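Local structure of vacuolar-sorting protein BRO1 (Saccharomyces cerevisiae, 1ZB1) at residues A[19-24]-A[93-98]; A[245-250]-A[295-300]; A[252-257]-A[285-290]. The protein acts as a class E adapter in multivesicular-body sorting, recruiting the deubiquitinase DOA4 to endosomes and interacting with SNF7. All blocks are in the same frame, centred on the assembly; numbering follows the deposited sequence.

Interaction 1 of 3, residues A[19-24]-A[93-98]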
loop_
_atom_site.group_PDB
_atom_site.type_symbol
_atom_site.label_atom_id
_atom_site.label_comp_id
_atom_site.label_asym_id
_atom_site.label_seq_id
_atom_site.Cartn_x
_atom_site.Cartn_y
_atom_site.Cartn_z
ATOM N N GLU A 19 3.493 -15.154 -18.293
ATOM C CA GLU A 19 3.193 -15.884 -19.514
ATOM C C GLU A 19 2.218 -17.008 -19.203
ATOM O O GLU A 19 2.221 -17.556 -18.101
ATOM C CB GLU A 19 4.473 -16.460 -20.132
ATOM C CG GLU A 19 5.392 -15.380 -20.680
ATOM C CD GLU A 19 6.495 -15.924 -21.559
ATOM O OE1 GLU A 19 7.184 -15.099 -22.199
ATOM O OE2 GLU A 19 6.673 -17.164 -21.610
ATOM N N LYS A 20 1.366 -17.332 -20.171
ATOM C CA LYS A 20 0.406 -18.408 -19.991
ATOM C C LYS A 20 1.172 -19.693 -19.664
ATOM O O LYS A 20 2.107 -20.066 -20.368
ATOM C CB LYS A 20 -0.426 -18.569 -21.267
ATOM C CG LYS A 20 -1.063 -19.937 -21.463
ATOM C CD LYS A 20 -1.998 -20.323 -20.335
ATOM C CE LYS A 20 -2.558 -21.726 -20.589
ATOM N NZ LYS A 20 -3.374 -22.245 -19.470
ATOM N N LEU A 21 0.786 -20.350 -18.578
ATOM C CA LEU A 21 1.433 -21.590 -18.158
ATOM C C LEU A 21 0.445 -22.738 -18.358
ATOM O O LEU A 21 -0.724 -22.626 -17.989
ATOM C CB LEU A 21 1.814 -21.492 -16.681
ATOM C CG LEU A 21 2.629 -22.607 -16.025
ATOM C CD1 LEU A 21 4.100 -22.466 -16.412
ATOM C CD2 LEU A 21 2.489 -22.504 -14.507
ATOM N N ASP A 22 0.901 -23.841 -18.938
ATOM C CA ASP A 22 0.008 -24.978 -19.152
ATOM C C ASP A 22 0.172 -26.007 -18.039
ATOM O O ASP A 22 1.039 -26.879 -18.114
ATOM C CB ASP A 22 0.287 -25.629 -20.514
ATOM C CG ASP A 22 -0.705 -26.736 -20.847
ATOM O OD1 ASP A 22 -0.741 -27.177 -22.013
ATOM O OD2 ASP A 22 -1.447 -27.168 -19.942
ATOM N N TRP A 23 -0.662 -25.902 -17.004
ATOM C CA TRP A 23 -0.594 -26.835 -15.886
ATOM C C TRP A 23 -0.920 -28.268 -16.321
ATOM O O TRP A 23 -0.357 -29.214 -15.784
ATOM C CB TRP A 23 -1.550 -26.418 -14.758
ATOM C CG TRP A 23 -0.913 -25.573 -13.678
ATOM C CD1 TRP A 23 -1.087 -24.234 -13.473
ATOM C CD2 TRP A 23 -0.019 -26.023 -12.651
ATOM N NE1 TRP A 23 -0.360 -23.820 -12.374
ATOM C CE2 TRP A 23 0.304 -24.898 -11.853
ATOM C CE3 TRP A 23 0.538 -27.267 -12.325
ATOM C CZ2 TRP A 23 1.162 -24.982 -10.748
ATOM C CZ3 TRP A 23 1.392 -27.349 -11.221
ATOM C CH2 TRP A 23 1.692 -26.210 -10.450
ATOM N N LYS A 24 -1.832 -28.425 -17.279
ATOM C CA LYS A 24 -2.198 -29.757 -17.758
ATOM C C LYS A 24 -0.990 -30.450 -18.386
ATOM O O LYS A 24 -0.609 -31.547 -17.981
ATOM C CB LYS A 24 -3.343 -29.667 -18.774
ATOM C CG LYS A 24 -4.618 -29.064 -18.204
ATOM C CD LYS A 24 -5.694 -28.862 -19.267
ATOM C CE LYS A 24 -6.276 -30.183 -19.734
ATOM N NZ LYS A 24 -7.361 -29.994 -20.743
ATOM N N LEU A 93 8.990 -30.311 -10.248
ATOM C CA LEU A 93 7.912 -30.308 -11.232
ATOM C C LEU A 93 8.392 -29.610 -12.497
ATOM O O LEU A 93 7.836 -29.802 -13.574
ATOM C CB LEU A 93 6.676 -29.581 -10.681
ATOM C CG LEU A 93 6.013 -30.185 -9.442
ATOM C CD1 LEU A 93 4.795 -29.342 -9.050
ATOM C CD2 LEU A 93 5.601 -31.626 -9.727
ATOM N N LYS A 94 9.432 -28.797 -12.359
ATOM C CA LYS A 94 9.988 -28.066 -13.494
ATOM C C LYS A 94 8.944 -27.231 -14.230
ATOM O O LYS A 94 8.937 -27.178 -15.459
ATOM C CB LYS A 94 10.647 -29.033 -14.484
ATOM C CG LYS A 94 11.765 -29.879 -13.890
ATOM C CD LYS A 94 12.917 -29.019 -13.387
ATOM C CE LYS A 94 14.002 -29.875 -12.743
ATOM N NZ LYS A 94 14.549 -30.882 -13.694
ATOM N N MET A 95 8.048 -26.595 -13.481
ATOM C CA MET A 95 7.037 -25.743 -14.092
ATOM C C MET A 95 7.769 -24.477 -14.522
ATOM O O MET A 95 8.552 -23.921 -13.749
ATOM C CB MET A 95 5.945 -25.391 -13.080
ATOM C CG MET A 95 5.182 -26.594 -12.543
ATOM S SD MET A 95 4.468 -27.577 -13.860
ATOM C CE MET A 95 3.358 -26.385 -14.620
ATOM N N ASP A 96 7.527 -24.022 -15.746
ATOM C CA ASP A 96 8.202 -22.824 -16.228
ATOM C C ASP A 96 7.505 -21.524 -15.820
ATOM O O ASP A 96 7.029 -20.781 -16.672
ATOM C CB ASP A 96 8.352 -22.862 -17.754
ATOM C CG ASP A 96 9.355 -23.910 -18.224
ATOM O OD1 ASP A 96 10.348 -24.171 -17.509
ATOM O OD2 ASP A 96 9.155 -24.455 -19.328
ATOM N N PHE A 97 7.462 -21.259 -14.520
ATOM C CA PHE A 97 6.856 -20.039 -13.982
ATOM C C PHE A 97 7.621 -18.843 -14.565
ATOM O O PHE A 97 8.812 -18.649 -14.271
ATOM C CB PHE A 97 6.971 -20.038 -12.454
ATOM C CG PHE A 97 6.282 -21.206 -11.779
ATOM C CD1 PHE A 97 6.954 -21.970 -10.827
ATOM C CD2 PHE A 97 4.944 -21.496 -12.043
ATOM C CE1 PHE A 97 6.305 -23.005 -10.141
ATOM C CE2 PHE A 97 4.281 -22.525 -11.365
ATOM C CZ PHE A 97 4.956 -23.279 -10.414
ATOM N N THR A 98 6.937 -18.039 -15.375
ATOM C CA THR A 98 7.565 -16.897 -16.036
ATOM C C THR A 98 6.884 -15.561 -15.739
ATOM O O THR A 98 5.727 -15.339 -16.122
ATOM C CB THR A 98 7.597 -17.143 -17.571
ATOM O OG1 THR A 98 8.288 -18.375 -17.835
ATOM C CG2 THR A 98 8.296 -15.998 -18.303
HETATM O O HOH W 1 4.404 -18.577 -16.726
HETATM O O HOH W 2 8.968 -19.404 -20.442
HETATM O O HOH W 3 5.119 -20.242 -19.230
#

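Interaction 2 of 3, residues A[245-250]-A[295-300]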
loop_
_atom_site.group_PDB
_atom_site.type_symbol
_atom_site.label_atom_id
_atom_site.label_comp_id
_atom_site.label_asym_id
_atom_site.label_seq_id
_atom_site.Cartn_x
_atom_site.Cartn_y
_atom_site.Cartn_z
ATOM N N LYS A 245 7.846 10.957 -5.979
ATOM C CA LYS A 245 8.765 11.648 -5.085
ATOM C C LYS A 245 8.294 13.040 -4.656
ATOM O O LYS A 245 8.294 13.362 -3.467
ATOM C CB LYS A 245 10.146 11.746 -5.736
ATOM C CG LYS A 245 11.263 12.101 -4.770
ATOM C CD LYS A 245 12.615 12.091 -5.466
ATOM C CE LYS A 245 13.744 12.275 -4.471
ATOM N NZ LYS A 245 13.577 13.538 -3.704
ATOM N N THR A 246 7.883 13.861 -5.616
ATOM C CA THR A 246 7.448 15.215 -5.293
ATOM C C THR A 246 6.156 15.255 -4.483
ATOM O O THR A 246 5.997 16.099 -3.605
ATOM C CB THR A 246 7.276 16.067 -6.571
ATOM O OG1 THR A 246 6.249 15.506 -7.398
ATOM C CG2 THR A 246 8.577 16.097 -7.358
ATOM N N THR A 247 5.241 14.335 -4.766
ATOM C CA THR A 247 3.969 14.300 -4.048
ATOM C C THR A 247 4.119 13.838 -2.595
ATOM O O THR A 247 3.411 14.313 -1.707
ATOM C CB THR A 247 2.963 13.410 -4.798
ATOM O OG1 THR A 247 2.657 14.023 -6.056
ATOM C CG2 THR A 247 1.680 13.238 -4.000
ATOM N N VAL A 248 5.047 12.920 -2.351
ATOM C CA VAL A 248 5.289 12.431 -1.002
ATOM C C VAL A 248 5.848 13.583 -0.164
ATOM O O VAL A 248 5.447 13.794 0.985
ATOM C CB VAL A 248 6.291 11.246 -1.019
ATOM C CG1 VAL A 248 6.834 10.991 0.382
ATOM C CG2 VAL A 248 5.596 9.989 -1.543
ATOM N N THR A 249 6.772 14.338 -0.749
ATOM C CA THR A 249 7.374 15.467 -0.051
ATOM C C THR A 249 6.331 16.545 0.248
ATOM O O THR A 249 6.323 17.128 1.329
ATOM C CB THR A 249 8.522 16.083 -0.881
ATOM O OG1 THR A 249 9.552 15.103 -1.058
ATOM C CG2 THR A 249 9.102 17.301 -0.170
ATOM N N CYS A 250 5.450 16.802 -0.706
ATOM C CA CYS A 250 4.413 17.804 -0.511
ATOM C C CYS A 250 3.511 17.387 0.658
ATOM O O CYS A 250 3.260 18.173 1.581
ATOM C CB CYS A 250 3.584 17.953 -1.785
ATOM S SG CYS A 250 2.349 19.272 -1.713
ATOM N N THR A 295 3.000 20.457 -7.369
ATOM C CA THR A 295 2.739 20.183 -8.782
ATOM C C THR A 295 1.548 19.293 -9.180
ATOM O O THR A 295 0.678 19.733 -9.932
ATOM C CB THR A 295 4.012 19.632 -9.458
ATOM O OG1 THR A 295 5.143 20.422 -9.056
ATOM C CG2 THR A 295 3.872 19.701 -10.974
ATOM N N TRP A 296 1.488 18.060 -8.683
ATOM C CA TRP A 296 0.396 17.157 -9.067
ATOM C C TRP A 296 -0.871 17.206 -8.215
ATOM O O TRP A 296 -1.866 16.562 -8.549
ATOM C CB TRP A 296 0.902 15.705 -9.104
ATOM C CG TRP A 296 2.207 15.558 -9.822
ATOM C CD1 TRP A 296 3.455 15.599 -9.270
ATOM C CD2 TRP A 296 2.398 15.438 -11.236
ATOM N NE1 TRP A 296 4.412 15.517 -10.253
ATOM C CE2 TRP A 296 3.791 15.417 -11.470
ATOM C CE3 TRP A 296 1.526 15.347 -12.330
ATOM C CZ2 TRP A 296 4.335 15.312 -12.755
ATOM C CZ3 TRP A 296 2.069 15.240 -13.612
ATOM C CH2 TRP A 296 3.462 15.224 -13.810
ATOM N N LEU A 297 -0.845 17.978 -7.133
ATOM C CA LEU A 297 -1.989 18.059 -6.229
ATOM C C LEU A 297 -2.822 19.335 -6.313
ATOM O O LEU A 297 -3.840 19.448 -5.629
ATOM C CB LEU A 297 -1.507 17.899 -4.793
ATOM C CG LEU A 297 -0.848 16.574 -4.421
ATOM C CD1 LEU A 297 -0.064 16.755 -3.136
ATOM C CD2 LEU A 297 -1.898 15.503 -4.272
ATOM N N VAL A 298 -2.399 20.290 -7.137
ATOM C CA VAL A 298 -3.124 21.555 -7.254
ATOM C C VAL A 298 -4.626 21.391 -7.457
ATOM O O VAL A 298 -5.407 22.239 -7.031
ATOM C CB VAL A 298 -2.553 22.439 -8.395
ATOM C CG1 VAL A 298 -1.109 22.805 -8.089
ATOM C CG2 VAL A 298 -2.654 21.717 -9.729
ATOM N N GLU A 299 -5.040 20.302 -8.091
ATOM C CA GLU A 299 -6.464 20.074 -8.320
ATOM C C GLU A 299 -7.122 19.233 -7.230
ATOM O O GLU A 299 -8.328 18.987 -7.274
ATOM C CB GLU A 299 -6.683 19.402 -9.676
ATOM C CG GLU A 299 -6.366 20.296 -10.864
ATOM C CD GLU A 299 -6.683 19.628 -12.184
ATOM O OE1 GLU A 299 -7.841 19.196 -12.366
ATOM O OE2 GLU A 299 -5.776 19.536 -13.039
ATOM N N PHE A 300 -6.331 18.803 -6.250
ATOM C CA PHE A 300 -6.847 17.977 -5.160
ATOM C C PHE A 300 -6.883 18.714 -3.822
ATOM O O PHE A 300 -7.730 18.431 -2.974
ATOM C CB PHE A 300 -6.010 16.700 -5.038
ATOM C CG PHE A 300 -6.037 15.839 -6.274
ATOM C CD1 PHE A 300 -5.432 16.269 -7.455
ATOM C CD2 PHE A 300 -6.696 14.612 -6.269
ATOM C CE1 PHE A 300 -5.485 15.490 -8.611
ATOM C CE2 PHE A 300 -6.756 13.825 -7.421
ATOM C CZ PHE A 300 -6.152 14.264 -8.594
HETATM O O HOH W 4 7.270 15.279 -10.349
HETATM O O HOH W 5 2.679 17.068 -6.293
#

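Interaction 3 of 3, residues A[252-257]-A[285-290]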
loop_
_atom_site.group_PDB
_atom_site.type_symbol
_atom_site.label_atom_id
_atom_site.label_comp_id
_atom_site.label_asym_id
_atom_site.label_seq_id
_atom_site.Cartn_x
_atom_site.Cartn_y
_atom_site.Cartn_z
ATOM N N LEU A 252 4.063 15.354 3.190
ATOM C CA LEU A 252 4.680 15.386 4.512
ATOM C C LEU A 252 4.644 16.792 5.117
ATOM O O LEU A 252 4.312 16.951 6.290
ATOM C CB LEU A 252 6.109 14.840 4.458
ATOM C CG LEU A 252 7.326 15.682 4.101
ATOM C CD1 LEU A 252 7.716 16.569 5.280
ATOM C CD2 LEU A 252 8.485 14.738 3.771
ATOM N N HIS A 253 4.971 17.812 4.325
ATOM C CA HIS A 253 4.923 19.181 4.833
ATOM C C HIS A 253 3.477 19.631 5.028
ATOM O O HIS A 253 3.151 20.276 6.020
ATOM C CB HIS A 253 5.617 20.154 3.873
ATOM C CG HIS A 253 7.104 20.009 3.835
ATOM N ND1 HIS A 253 7.898 20.216 4.941
ATOM C CD2 HIS A 253 7.941 19.677 2.825
ATOM C CE1 HIS A 253 9.162 20.017 4.615
ATOM N NE2 HIS A 253 9.216 19.689 3.336
ATOM N N PHE A 254 2.607 19.287 4.084
ATOM C CA PHE A 254 1.206 19.690 4.182
ATOM C C PHE A 254 0.501 19.152 5.424
ATOM O O PHE A 254 -0.262 19.872 6.076
ATOM C CB PHE A 254 0.417 19.249 2.954
ATOM C CG PHE A 254 -1.028 19.654 2.998
ATOM C CD1 PHE A 254 -1.393 20.986 2.837
ATOM C CD2 PHE A 254 -2.024 18.711 3.236
ATOM C CE1 PHE A 254 -2.728 21.376 2.913
ATOM C CE2 PHE A 254 -3.363 19.088 3.314
ATOM C CZ PHE A 254 -3.717 20.426 3.152
ATOM N N TYR A 255 0.734 17.885 5.749
ATOM C CA TYR A 255 0.083 17.316 6.915
ATOM C C TYR A 255 0.714 17.809 8.211
ATOM O O TYR A 255 0.046 17.898 9.239
ATOM C CB TYR A 255 0.047 15.786 6.798
ATOM C CG TYR A 255 -1.046 15.370 5.832
ATOM C CD1 TYR A 255 -2.385 15.635 6.125
ATOM C CD2 TYR A 255 -0.748 14.806 4.590
ATOM C CE1 TYR A 255 -3.398 15.361 5.206
ATOM C CE2 TYR A 255 -1.758 14.527 3.664
ATOM C CZ TYR A 255 -3.078 14.810 3.979
ATOM O OH TYR A 255 -4.084 14.568 3.067
ATOM N N LYS A 256 1.992 18.161 8.158
ATOM C CA LYS A 256 2.647 18.704 9.341
ATOM C C LYS A 256 1.988 20.065 9.605
ATOM O O LYS A 256 1.724 20.434 10.751
ATOM C CB LYS A 256 4.143 18.891 9.092
ATOM C CG LYS A 256 4.861 19.605 10.218
ATOM C CD LYS A 256 5.873 18.709 10.905
ATOM C CE LYS A 256 6.996 18.298 9.962
ATOM N NZ LYS A 256 8.033 17.509 10.683
ATOM N N SER A 257 1.717 20.799 8.530
ATOM C CA SER A 257 1.074 22.108 8.622
ATOM C C SER A 257 -0.334 21.974 9.194
ATOM O O SER A 257 -0.725 22.723 10.092
ATOM C CB SER A 257 0.986 22.761 7.238
ATOM O OG SER A 257 0.191 23.940 7.279
ATOM N N GLN A 285 4.644 28.194 8.035
ATOM C CA GLN A 285 5.979 27.836 7.568
ATOM C C GLN A 285 5.919 26.529 6.776
ATOM O O GLN A 285 6.362 26.458 5.632
ATOM C CB GLN A 285 6.928 27.663 8.758
ATOM C CG GLN A 285 7.250 28.947 9.513
ATOM C CD GLN A 285 8.055 28.690 10.780
ATOM O OE1 GLN A 285 9.058 27.976 10.759
ATOM N NE2 GLN A 285 7.618 29.277 11.892
ATOM N N GLN A 286 5.361 25.498 7.405
ATOM C CA GLN A 286 5.237 24.189 6.784
ATOM C C GLN A 286 4.425 24.220 5.497
ATOM O O GLN A 286 4.792 23.574 4.517
ATOM C CB GLN A 286 4.621 23.203 7.775
ATOM C CG GLN A 286 5.571 22.806 8.887
ATOM C CD GLN A 286 6.851 22.191 8.349
ATOM O OE1 GLN A 286 6.813 21.257 7.542
ATOM N NE2 GLN A 286 7.989 22.704 8.794
ATOM N N LEU A 287 3.323 24.964 5.490
ATOM C CA LEU A 287 2.508 25.048 4.286
ATOM C C LEU A 287 3.338 25.648 3.150
ATOM O O LEU A 287 3.280 25.184 2.009
ATOM C CB LEU A 287 1.268 25.910 4.524
ATOM C CG LEU A 287 0.418 26.136 3.272
ATOM C CD1 LEU A 287 -0.127 24.812 2.778
ATOM C CD2 LEU A 287 -0.725 27.096 3.584
ATOM N N ILE A 288 4.108 26.686 3.460
ATOM C CA ILE A 288 4.945 27.310 2.440
ATOM C C ILE A 288 5.993 26.305 1.950
ATOM O O ILE A 288 6.275 26.229 0.755
ATOM C CB ILE A 288 5.638 28.586 2.981
ATOM C CG1 ILE A 288 4.591 29.676 3.221
ATOM C CG2 ILE A 288 6.677 29.089 1.978
ATOM C CD1 ILE A 288 5.117 30.900 3.956
ATOM N N SER A 289 6.553 25.524 2.872
ATOM C CA SER A 289 7.552 24.516 2.520
ATOM C C SER A 289 7.025 23.476 1.522
ATOM O O SER A 289 7.793 22.915 0.741
ATOM C CB SER A 289 8.040 23.782 3.775
ATOM O OG SER A 289 8.880 24.593 4.573
ATOM N N SER A 290 5.718 23.225 1.546
ATOM C CA SER A 290 5.113 22.229 0.666
ATOM C C SER A 290 4.837 22.728 -0.745
ATOM O O SER A 290 4.751 21.938 -1.688
ATOM C CB SER A 290 3.788 21.740 1.252
ATOM O OG SER A 290 2.760 22.697 1.038
#

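Interaction 1 of 3, residues A[19-24]-A[93-98]
The methyl end of Met95 sits over one face of the Trp23 indole, where CE is 4.0 Å from the centroid of the six-membered ring and 20° off its normal. That is a CH-pi contact, and SD, placed more obliquely, makes it a Met-aromatic pair as well. Bends at chi2 and chi3 bring the thioether across the indole at about a right angle. Leu21 CD2 shares the same indole face and lies 3.6 Å from Phe97 CE2, while the other branch, CD1, packs 3.4 Å from Asp96 O. Although the CB of Phe97 points away, its ring swings back until Trp23 CZ2 meets its edge, 4.0 Å from Phe97 CE2; Met95 CB lies over a face of that ring.

Beside this apolar cluster the backbones run nearly antiparallel, 164° apart. Glu19 N donates to Thr98 O at 3.1 Å with an N-H...O angle of 159°, in the carbonyl plane. A water accepts from Thr98 N at 2.9 Å and can donate to Glu19 O, though other acceptors compete for its protons; another, under similar competition, may bridge Lys20 O and Asp96 O. The extended Glu19 side chain crosses Thr98, its CD 3.7 Å from Thr98 CG2, and its carboxylate forms a salt bridge with Lys112. Thr98 OG1 donates to the carbonyl O of Asp96, the residue at the centre of an inverse gamma turn, and also bonds Thr114 of strand 112-115.

Further out, Asp22 caps helix 23-34 through Lys25 N, Trp23 NE1 bonds Tyr75 OH, and helix 46-58 packs on Leu21 and Trp23. Within the Bro1 domain, polar bonds thus hold the backbones at the Glu19/Thr98 end, while Leu21, Trp23, Met95 and Phe97 close the other, where helix 23-34 starts.

Interaction 2 of 3, residues A[245-250]-A[295-300]
The Trp296 indole carries Thr295 CG2 over one face, offset toward the rim, and forms a cation-pi pair with Lys243. At its edge, in the ring plane, lie Thr246 OG1, 3.4 Å from Trp296 CD1, and a water that accepts from Trp296 NE1 at 2.9 Å. Because that water also hydrogen-bonds Thr246 OG1, it ties the indole N-H to the helix; Thr246 OG1 lies between the backbone N and the carbonyl carbon (chi1 63°), and a weak bond links it to Lys243 O. The other flat group, the Phe300 ring, has Leu297 O in plane at its edge and meets Tyr9 edge-to-face.

At the next residue, the Thr247 side chain crosses that of Trp296 at about a right angle, and its OG1 shares a second water with Trp296 N, which lies 2.8 Å from that water. The Thr247 methyl turns instead to Leu297, with CG2 4.0 Å from Leu297 CD1. Cys250 SG, anti to the backbone N (chi1 -175°), also touches Leu297 CD1, at 3.8 Å, and Phe303 of helix 303-322 adjoins Cys250 and Leu297.

This is plain packing, on helix 242-269, of a loop between two helices of the Bro1 domain. Water carries the polar half, satisfying both N-H groups of Trp296, whereas the buried half rests on Leu297 CD1 against Cys250 and Thr247.

Interaction 3 of 3, residues A[252-257]-A[285-290]
Helices 242-269 and 275-290 run antiparallel here, their short segments crossing at -162° with axes 7.6 Å apart, and the CA atoms of Ser257 and Gln286 come within 5.0 Å. Two serines allow the close approach: Ser290 CB lies 3.6 Å from His253 CB, and Ser257 CB packs on Gln286 CB.

The polar link is a nearly straight hydrogen bond in which His253 ND1 donates to Gln286 OE1 at 3.0 Å with an angle of 171°. OE1 lies in the imidazole plane, while ND1 stands 25° above the plane of the amide. A bend at chi2 brings the Gln286 amide round to the ring, and Gln286 CG lies 3.5 Å from Lys256 CG, so the two aliphatic parts pack together. The imidazole is sandwiched between Leu252 CD1, over the centre of one face, and Ser289 CB, a CH-pi contact on the opposite face.

Phe254 and Leu287 lie side by side, Leu287 CD1 at the edge of the phenyl ring, 4.0 Å from Phe254 CD1; Phe306 of helix 303-322 touches Leu287 and Ser257. Ser290 OG turns back on its own helix, donating along a lone pair of Leu287 O.

This packing of a helical hairpin is consistent with a His253 protonated at least on ND1, its rotation probably limited by one nearly straight bond and contacts on both faces.

Interactions 2 and 3 are neighbours, with centres 12 Å apart and both built on helix 242-269. They meet where Cys250 SG lies 3.6 Å from Ser290 O; helix 242-269 packs on helix 275-290 in interaction 3 and, nearer its own start, on the loop that follows helix 275-290 in interaction 2. In sequence, interaction 3 falls wholly between the segments of interaction 2, and helix 303-322 borders both. Interaction 1 lies on the other side of the chain's centre, its centre about 42 Å from that of interaction 2 and about 50 Å from that of interaction 3. All three belong to the Bro1 domain, which may be involved in binding SNF7.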